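Long-range contacts in pectate lyase (Bacillus, PDB 3VMV), which probably cleaves pectate (polygalacturonate) by beta-elimination, as a secreted polysaccharide lyase built on a parallel beta-helix: residues I106-S111 with W133-E138; I165-N170 with I194-N199. One frame throughout, in Å; residues are numbered along the deposited sequence.

Contact 1. Residues I106-S111 with W133-E138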
ATOM      1  N   ILE A 106      -1.795   8.627  -9.072  1.00 10.44           N
ATOM      2  CA  ILE A 106      -1.631   7.240  -9.466  1.00 10.22           C
ATOM      3  C   ILE A 106      -0.138   6.875  -9.478  1.00 10.84           C
ATOM      4  O   ILE A 106       0.660   7.586 -10.070  1.00 11.42           O
ATOM      5  CB  ILE A 106      -2.224   7.013 -10.862  1.00 11.09           C
ATOM      6  CG1 ILE A 106      -3.710   7.323 -10.813  1.00 13.97           C
ATOM      7  CG2 ILE A 106      -1.946   5.562 -11.343  1.00 11.85           C
ATOM      8  CD1 ILE A 106      -4.426   7.106 -12.158  1.00 12.25           C
ATOM      9  N   ILE A 107       0.235   5.785  -8.804  1.00 10.45           N
ATOM     10  CA  ILE A 107       1.576   5.183  -8.947  1.00 10.48           C
ATOM     11  C   ILE A 107       1.356   3.783  -9.497  1.00 10.67           C
ATOM     12  O   ILE A 107       0.659   2.960  -8.866  1.00  9.65           O
ATOM     13  CB  ILE A 107       2.280   5.134  -7.608  1.00 11.33           C
ATOM     14  CG1 ILE A 107       2.358   6.533  -6.998  1.00 15.15           C
ATOM     15  CG2 ILE A 107       3.686   4.474  -7.726  1.00 12.88           C
ATOM     16  CD1 ILE A 107       2.886   6.599  -5.624  1.00 17.18           C
ATOM     17  N   GLN A 108       1.899   3.524 -10.677  1.00 10.99           N
ATOM     18  CA  GLN A 108       1.543   2.306 -11.397  1.00 10.28           C
ATOM     19  C   GLN A 108       2.740   1.738 -12.123  1.00  9.52           C
ATOM     20  O   GLN A 108       3.561   2.472 -12.742  1.00 11.22           O
ATOM     21  CB  GLN A 108       0.454   2.688 -12.381  1.00 11.63           C
ATOM     22  CG  GLN A 108      -0.130   1.514 -13.136  1.00 13.70           C
ATOM     23  CD  GLN A 108      -1.340   1.930 -13.946  1.00 16.49           C
ATOM     24  OE1 GLN A 108      -2.453   1.363 -13.811  1.00 17.27           O
ATOM     25  NE2 GLN A 108      -1.139   2.890 -14.798  1.00 13.50           N
ATOM     26  N   ASN A 109       2.815   0.410 -12.160  1.00 10.86           N
ATOM     27  CA  ASN A 109       3.825  -0.293 -12.952  1.00 10.10           C
ATOM     28  C   ASN A 109       5.281   0.067 -12.645  1.00 11.23           C
ATOM     29  O   ASN A 109       6.112   0.159 -13.561  1.00 11.50           O
ATOM     30  CB  ASN A 109       3.572  -0.112 -14.461  1.00 11.93           C
ATOM     31  CG  ASN A 109       4.287  -1.152 -15.303  1.00 13.81           C
ATOM     32  OD1 ASN A 109       4.290  -2.351 -14.969  1.00 12.74           O
ATOM     33  ND2 ASN A 109       4.905  -0.693 -16.400  1.00 14.48           N
ATOM     34  N   VAL A 110       5.574   0.300 -11.371  1.00 11.03           N
ATOM     35  CA  VAL A 110       6.982   0.468 -10.967  1.00 10.28           C
ATOM     36  C   VAL A 110       7.410  -0.590  -9.939  1.00  8.04           C
ATOM     37  O   VAL A 110       6.577  -1.154  -9.214  1.00  9.73           O
ATOM     38  CB  VAL A 110       7.244   1.910 -10.369  1.00 10.32           C
ATOM     39  CG1 VAL A 110       6.941   2.968 -11.398  1.00 13.22           C
ATOM     40  CG2 VAL A 110       6.398   2.116  -9.082  1.00 12.44           C
ATOM     41  N   SER A 111       8.717  -0.833  -9.847  1.00 12.55           N
ATOM     42  CA  SER A 111       9.258  -1.687  -8.807  1.00 10.60           C
ATOM     43  C   SER A 111      10.016  -0.794  -7.856  1.00 11.66           C
ATOM     44  O   SER A 111      10.836   0.001  -8.319  1.00 14.77           O
ATOM     45  CB  SER A 111      10.223  -2.710  -9.380  1.00 14.55           C
ATOM     46  OG  SER A 111       9.537  -3.540 -10.326  1.00 18.99           O
ATOM     47  N   TRP A 133      -4.207   5.837  -6.063  1.00  9.88           N
ATOM     48  CA  TRP A 133      -4.299   4.485  -6.602  1.00  9.19           C
ATOM     49  C   TRP A 133      -2.877   3.943  -6.812  1.00  9.83           C
ATOM     50  O   TRP A 133      -2.105   4.539  -7.581  1.00 10.32           O
ATOM     51  CB  TRP A 133      -5.082   4.573  -7.911  1.00  9.70           C
ATOM     52  CG  TRP A 133      -5.390   3.237  -8.541  1.00 10.60           C
ATOM     53  CD1 TRP A 133      -5.504   2.045  -7.883  1.00 11.90           C
ATOM     54  CD2 TRP A 133      -5.697   2.984  -9.913  1.00 10.05           C
ATOM     55  NE1 TRP A 133      -5.842   1.037  -8.781  1.00 11.19           N
ATOM     56  CE2 TRP A 133      -5.950   1.595 -10.033  1.00  8.92           C
ATOM     57  CE3 TRP A 133      -5.741   3.797 -11.065  1.00 13.16           C
ATOM     58  CZ2 TRP A 133      -6.292   1.003 -11.242  1.00 12.85           C
ATOM     59  CZ3 TRP A 133      -6.091   3.216 -12.268  1.00 14.79           C
ATOM     60  CH2 TRP A 133      -6.334   1.830 -12.351  1.00 16.04           C
ATOM     61  N   ILE A 134      -2.541   2.866  -6.097  1.00  9.05           N
ATOM     62  CA  ILE A 134      -1.220   2.225  -6.168  1.00  8.93           C
ATOM     63  C   ILE A 134      -1.484   0.870  -6.831  1.00  7.92           C
ATOM     64  O   ILE A 134      -2.076   0.012  -6.176  1.00  8.93           O
ATOM     65  CB  ILE A 134      -0.685   2.089  -4.775  1.00  8.69           C
ATOM     66  CG1 ILE A 134      -0.394   3.498  -4.256  1.00  9.34           C
ATOM     67  CG2 ILE A 134       0.612   1.169  -4.751  1.00 11.03           C
ATOM     68  CD1 ILE A 134      -0.156   3.563  -2.727  1.00 11.62           C
ATOM     69  N   ASP A 135      -1.114   0.757  -8.109  1.00  7.97           N
ATOM     70  CA  ASP A 135      -1.571  -0.364  -8.949  1.00  7.99           C
ATOM     71  C   ASP A 135      -0.450  -1.001  -9.742  1.00  8.71           C
ATOM     72  O   ASP A 135       0.348  -0.341 -10.373  1.00  9.09           O
ATOM     73  CB  ASP A 135      -2.653   0.177  -9.882  1.00 10.07           C
ATOM     74  CG  ASP A 135      -3.191  -0.885 -10.849  1.00 11.41           C
ATOM     75  OD1 ASP A 135      -3.988  -1.713 -10.388  1.00 12.95           O
ATOM     76  OD2 ASP A 135      -2.793  -0.869 -12.021  1.00 11.98           O
ATOM     77  N   HIS A 136      -0.393  -2.325  -9.744  1.00  8.67           N
ATOM     78  CA  HIS A 136       0.504  -3.046 -10.644  1.00  9.58           C
ATOM     79  C   HIS A 136       1.978  -2.729 -10.428  1.00  9.73           C
ATOM     80  O   HIS A 136       2.751  -2.646 -11.363  1.00 10.48           O
ATOM     81  CB  HIS A 136       0.096  -2.858 -12.122  1.00 10.56           C
ATOM     82  CG  HIS A 136      -0.976  -3.805 -12.571  1.00 10.19           C
ATOM     83  ND1 HIS A 136      -2.298  -3.430 -12.684  1.00 10.66           N
ATOM     84  CD2 HIS A 136      -0.927  -5.124 -12.891  1.00 11.92           C
ATOM     85  CE1 HIS A 136      -3.006  -4.462 -13.131  1.00 12.88           C
ATOM     86  NE2 HIS A 136      -2.203  -5.508 -13.242  1.00 13.70           N
ATOM     87  N   ASN A 137       2.345  -2.602  -9.153  1.00  9.80           N
ATOM     88  CA  ASN A 137       3.732  -2.401  -8.771  1.00  9.80           C
ATOM     89  C   ASN A 137       4.310  -3.639  -8.091  1.00 10.13           C
ATOM     90  O   ASN A 137       3.587  -4.600  -7.801  1.00 10.25           O
ATOM     91  CB  ASN A 137       3.821  -1.245  -7.805  1.00  9.83           C
ATOM     92  CG  ASN A 137       3.095   0.002  -8.307  1.00 10.07           C
ATOM     93  OD1 ASN A 137       2.091   0.472  -7.671  1.00 13.11           O
ATOM     94  ND2 ASN A 137       3.577   0.571  -9.363  1.00  6.84           N
ATOM     95  N   GLU A 138       5.607  -3.578  -7.786  1.00 11.18           N
ATOM     96  CA  GLU A 138       6.255  -4.631  -7.009  1.00 10.73           C
ATOM     97  C   GLU A 138       7.094  -3.951  -5.961  1.00  9.68           C
ATOM     98  O   GLU A 138       7.824  -3.024  -6.262  1.00 10.59           O
ATOM     99  CB  GLU A 138       7.109  -5.557  -7.884  1.00 11.05           C
ATOM    100  CG  GLU A 138       6.220  -6.278  -8.891  1.00 12.06           C
ATOM    101  CD  GLU A 138       6.901  -7.344  -9.720  1.00 16.54           C
ATOM    102  OE1 GLU A 138       7.983  -7.862  -9.343  1.00 20.34           O
ATOM    103  OE2 GLU A 138       6.334  -7.722 -10.773  1.00 14.15           O
TER
HETATM  104  O   HOH W   1      10.344  -6.109  -9.824  1.00 25.61           O
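Gln108 and Asp135 run alongside each other off the same face of two parallel strands, with Ile106 and Trp133 forming the pair two residues earlier on that face. Asp135 CB rests 3.4 Å above one face of the Trp133 ring, toward the rim. CG stands anti to the backbone N (chi1 178°), which carries the carboxylate alongside the Gln108 chain, where Gln108 CG is 3.7 Å from Asp135 OD2. Asp135 OD2 accepts from His136 ND1 at 2.7 Å; the oxygen lies in the imidazole plane, but the ring N-H reaches it from above the carboxylate plane. Asp135 OD1 turns to Ser168 OG on the next strand, which also takes the Trp133 NE1 bond. An alanine in place of Asp135 would probably leave His136 ND1 without its mate and Ser168 OG short of one partner, with the imidazole freer to turn. The two strands belong to successive coils of the parallel beta-helix: Ile107 O accepts from Asp135 N at 2.9 Å, and Ile107 N gives to Trp133 O at 2.9 Å. Each strand then bends at a residue in the left-handed conformation, Asn109 (phi 57°) in one and His136 (phi 61°) in the other, and parallel pairing resumes with Glu138 N to Val110 O, 3.0 Å. Ile106 CD1 meets the indole edge, 3.7 Å from Trp133 CE3. On the other face, Ile107 and Ile134 point into the core and both touch Ile123. Beyond the bend one water joins Ser111 OG to Glu138 OE1, while Glu138 OE2 takes the backbone N of Val322.

Contact 2. Residues I165-N170 with I194-N199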
ATOM      1  N   ILE A 165      -8.073   5.374  -0.693  1.00 11.09           N
ATOM      2  CA  ILE A 165      -6.839   4.835  -1.257  1.00 10.39           C
ATOM      3  C   ILE A 165      -7.128   3.417  -1.727  1.00  8.90           C
ATOM      4  O   ILE A 165      -7.788   2.663  -0.992  1.00  9.32           O
ATOM      5  CB  ILE A 165      -5.755   4.813  -0.191  1.00 11.57           C
ATOM      6  CG1 ILE A 165      -5.664   6.200   0.458  1.00 19.26           C
ATOM      7  CG2 ILE A 165      -4.409   4.331  -0.795  1.00 12.19           C
ATOM      8  CD1 ILE A 165      -4.658   6.334   1.538  1.00 26.86           C
ATOM      9  N   THR A 166      -6.686   3.074  -2.943  1.00  9.78           N
ATOM     10  CA  THR A 166      -6.799   1.696  -3.435  1.00  7.81           C
ATOM     11  C   THR A 166      -5.435   1.168  -3.790  1.00  8.30           C
ATOM     12  O   THR A 166      -4.702   1.823  -4.527  1.00  9.25           O
ATOM     13  CB  THR A 166      -7.710   1.621  -4.645  1.00  9.04           C
ATOM     14  OG1 THR A 166      -9.058   1.878  -4.243  1.00 11.00           O
ATOM     15  CG2 THR A 166      -7.690   0.216  -5.272  1.00 10.91           C
ATOM     16  N   VAL A 167      -5.129  -0.012  -3.271  1.00  9.64           N
ATOM     17  CA  VAL A 167      -3.872  -0.699  -3.479  1.00  8.49           C
ATOM     18  C   VAL A 167      -4.255  -2.003  -4.181  1.00  8.77           C
ATOM     19  O   VAL A 167      -4.862  -2.890  -3.557  1.00  9.38           O
ATOM     20  CB  VAL A 167      -3.261  -1.007  -2.123  1.00  9.30           C
ATOM     21  CG1 VAL A 167      -1.961  -1.834  -2.235  1.00 10.48           C
ATOM     22  CG2 VAL A 167      -2.986   0.329  -1.388  1.00 11.02           C
ATOM     23  N   SER A 168      -3.915  -2.088  -5.451  1.00  7.80           N
ATOM     24  CA  SER A 168      -4.401  -3.188  -6.287  1.00  8.10           C
ATOM     25  C   SER A 168      -3.327  -3.793  -7.159  1.00  8.98           C
ATOM     26  O   SER A 168      -2.474  -3.103  -7.703  1.00  8.97           O
ATOM     27  CB  SER A 168      -5.571  -2.678  -7.144  1.00 10.45           C
ATOM     28  OG  SER A 168      -5.193  -1.596  -7.980  1.00 11.51           O
ATOM     29  N   TRP A 169      -3.416  -5.109  -7.355  1.00  8.35           N
ATOM     30  CA  TRP A 169      -2.581  -5.789  -8.360  1.00  8.92           C
ATOM     31  C   TRP A 169      -1.074  -5.672  -8.138  1.00  9.77           C
ATOM     32  O   TRP A 169      -0.314  -5.774  -9.080  1.00 11.56           O
ATOM     33  CB  TRP A 169      -2.935  -5.339  -9.802  1.00  8.78           C
ATOM     34  CG  TRP A 169      -4.373  -5.723 -10.149  1.00  8.19           C
ATOM     35  CD1 TRP A 169      -5.462  -4.879 -10.228  1.00 10.86           C
ATOM     36  CD2 TRP A 169      -4.836  -7.037 -10.526  1.00 10.32           C
ATOM     37  NE1 TRP A 169      -6.574  -5.608 -10.638  1.00 12.60           N
ATOM     38  CE2 TRP A 169      -6.224  -6.923 -10.803  1.00 11.84           C
ATOM     39  CE3 TRP A 169      -4.217  -8.292 -10.638  1.00 10.24           C
ATOM     40  CZ2 TRP A 169      -7.015  -8.032 -11.196  1.00 11.00           C
ATOM     41  CZ3 TRP A 169      -5.005  -9.393 -11.050  1.00 11.97           C
ATOM     42  CH2 TRP A 169      -6.391  -9.230 -11.314  1.00 12.23           C
ATOM     43  N   ASN A 170      -0.651  -5.456  -6.891  1.00  9.14           N
ATOM     44  CA  ASN A 170       0.773  -5.313  -6.628  1.00  7.61           C
ATOM     45  C   ASN A 170       1.352  -6.586  -6.092  1.00  9.68           C
ATOM     46  O   ASN A 170       0.619  -7.451  -5.598  1.00 10.63           O
ATOM     47  CB  ASN A 170       1.008  -4.238  -5.550  1.00  8.36           C
ATOM     48  CG  ASN A 170       0.398  -2.890  -5.912  1.00  8.40           C
ATOM     49  OD1 ASN A 170       0.938  -2.172  -6.754  1.00  8.69           O
ATOM     50  ND2 ASN A 170      -0.691  -2.503  -5.213  1.00  8.50           N
ATOM     51  N   ILE A 194      -9.595   2.526   2.951  1.00  9.49           N
ATOM     52  CA  ILE A 194      -8.545   1.882   2.131  1.00  9.64           C
ATOM     53  C   ILE A 194      -9.061   0.543   1.582  1.00  9.48           C
ATOM     54  O   ILE A 194      -9.590  -0.261   2.342  1.00  9.46           O
ATOM     55  CB  ILE A 194      -7.318   1.554   3.012  1.00 11.42           C
ATOM     56  CG1 ILE A 194      -7.050   2.658   4.051  1.00 12.99           C
ATOM     57  CG2 ILE A 194      -6.077   1.178   2.178  1.00 11.24           C
ATOM     58  CD1 ILE A 194      -6.608   4.009   3.419  1.00 15.25           C
ATOM     59  N   THR A 195      -8.838   0.296   0.297  1.00  9.05           N
ATOM     60  CA  THR A 195      -9.142  -0.990  -0.333  1.00  8.37           C
ATOM     61  C   THR A 195      -7.835  -1.640  -0.752  1.00  9.25           C
ATOM     62  O   THR A 195      -7.006  -0.992  -1.414  1.00  8.69           O
ATOM     63  CB  THR A 195      -9.951  -0.719  -1.621  1.00  8.58           C
ATOM     64  OG1 THR A 195     -11.170  -0.060  -1.278  1.00 10.36           O
ATOM     65  CG2 THR A 195     -10.264  -2.033  -2.381  1.00 10.45           C
ATOM     66  N   TYR A 196      -7.704  -2.934  -0.479  1.00  8.38           N
ATOM     67  CA  TYR A 196      -6.631  -3.739  -1.033  1.00  8.30           C
ATOM     68  C   TYR A 196      -7.263  -4.880  -1.813  1.00  8.83           C
ATOM     69  O   TYR A 196      -8.027  -5.654  -1.246  1.00  9.75           O
ATOM     70  CB  TYR A 196      -5.785  -4.360   0.074  1.00  8.70           C
ATOM     71  CG  TYR A 196      -5.094  -3.398   1.004  1.00  8.38           C
ATOM     72  CD1 TYR A 196      -3.777  -3.035   0.806  1.00  9.21           C
ATOM     73  CD2 TYR A 196      -5.755  -2.867   2.099  1.00  9.60           C
ATOM     74  CE1 TYR A 196      -3.149  -2.147   1.698  1.00  9.95           C
ATOM     75  CE2 TYR A 196      -5.115  -1.976   2.985  1.00 10.22           C
ATOM     76  CZ  TYR A 196      -3.807  -1.648   2.757  1.00 11.50           C
ATOM     77  OH  TYR A 196      -3.205  -0.753   3.641  1.00 12.44           O
ATOM     78  N   HIS A 197      -6.936  -5.004  -3.091  1.00  7.95           N
ATOM     79  CA  HIS A 197      -7.451  -6.142  -3.848  1.00  9.11           C
ATOM     80  C   HIS A 197      -6.487  -6.644  -4.883  1.00  7.57           C
ATOM     81  O   HIS A 197      -5.695  -5.900  -5.468  1.00  8.00           O
ATOM     82  CB  HIS A 197      -8.860  -5.819  -4.459  1.00  7.68           C
ATOM     83  CG  HIS A 197      -8.834  -4.923  -5.653  1.00  8.43           C
ATOM     84  ND1 HIS A 197      -8.746  -5.410  -6.946  1.00 11.26           N
ATOM     85  CD2 HIS A 197      -8.890  -3.573  -5.764  1.00  9.38           C
ATOM     86  CE1 HIS A 197      -8.755  -4.386  -7.793  1.00 12.30           C
ATOM     87  NE2 HIS A 197      -8.834  -3.262  -7.097  1.00 11.41           N
ATOM     88  N   HIS A 198      -6.524  -7.958  -5.095  1.00  9.59           N
ATOM     89  CA  HIS A 198      -5.689  -8.608  -6.111  1.00  9.41           C
ATOM     90  C   HIS A 198      -4.206  -8.402  -5.936  1.00  8.14           C
ATOM     91  O   HIS A 198      -3.469  -8.384  -6.899  1.00  9.13           O
ATOM     92  CB  HIS A 198      -6.160  -8.242  -7.524  1.00 10.58           C
ATOM     93  CG  HIS A 198      -7.492  -8.829  -7.866  1.00  9.58           C
ATOM     94  ND1 HIS A 198      -8.683  -8.158  -7.657  1.00 10.77           N
ATOM     95  CD2 HIS A 198      -7.822 -10.058  -8.327  1.00 11.23           C
ATOM     96  CE1 HIS A 198      -9.686  -8.935  -8.038  1.00  9.49           C
ATOM     97  NE2 HIS A 198      -9.190 -10.086  -8.458  1.00 11.03           N
ATOM     98  N   ASN A 199      -3.769  -8.265  -4.693  1.00  9.04           N
ATOM     99  CA  ASN A 199      -2.326  -8.234  -4.448  1.00  9.13           C
ATOM    100  C   ASN A 199      -1.802  -9.611  -4.095  1.00  9.11           C
ATOM    101  O   ASN A 199      -2.538 -10.466  -3.572  1.00  8.87           O
ATOM    102  CB  ASN A 199      -1.996  -7.300  -3.265  1.00  8.11           C
ATOM    103  CG  ASN A 199      -2.486  -5.874  -3.489  1.00  7.80           C
ATOM    104  OD1 ASN A 199      -1.906  -5.109  -4.255  1.00  9.35           O
ATOM    105  ND2 ASN A 199      -3.620  -5.519  -2.836  1.00  7.99           N
TER
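Trp169 and His198 form an offset stack, the imidazole and the six-membered indole ring 4.2 Å apart between centroids with planes 13° apart. His198 CB sits over the centre of that indole ring, 3.4 Å from its centroid, so that His198 CB and its imidazole lie over the same face of the indole. At the His198 edge, ND1 is 2.8 Å from His197 ND1 in a nearly straight hydrogen bond that lies in both ring planes. His197 CG falls between its backbone N and carbonyl carbon (chi1 76°), which swings the ring back across the neighbouring strand: Ser168 CB lies over its face, and Thr166 CG2 approaches its edge. The two strands are neighbours in one parallel sheet of the beta-helix, contributed by successive coils, and at their ends comes an asparagine ladder, a hallmark of pectate lyases. Asn199 ND2 gives a straight bond to Val167 O (3.0 Å), arriving above the carbonyl plane, while His197 N reaches the same oxygen. Asn199 OD1 in turn takes both Asn170 N (2.9 Å) and Asn170 ND2 (3.0 Å), the two amides almost coplanar. In the interior, Ile165 CD1 touches Ile194 CD1 at 3.6 Å, and Val167 CB packs obliquely against the Tyr196 ring, with Met158 beside all four.

How the contacts relate
Contacts 1 and 2 are adjacent strand pairings in one parallel sheet of the beta-helix, their centres about 10 Å apart, and strands 132-135 and 165-175 are neighbours. The join is polar outside and at the bend: Asp135 OD1 is 2.7 Å from Ser168 OG, and Asn137 N is 2.8 Å from Asn170 OD1. Asn170 ND2 also bonds to Ile134 O, so the asparagine ladder of contact 2 runs on into contact 1. Aromatic stacking continues too: His136 stacks on Trp169 from the side away from His198, with His136 CE1 3.4 Å from Trp169 CB. In pectate lyases of this family the substrate cleft typically follows a different sheet of the helix.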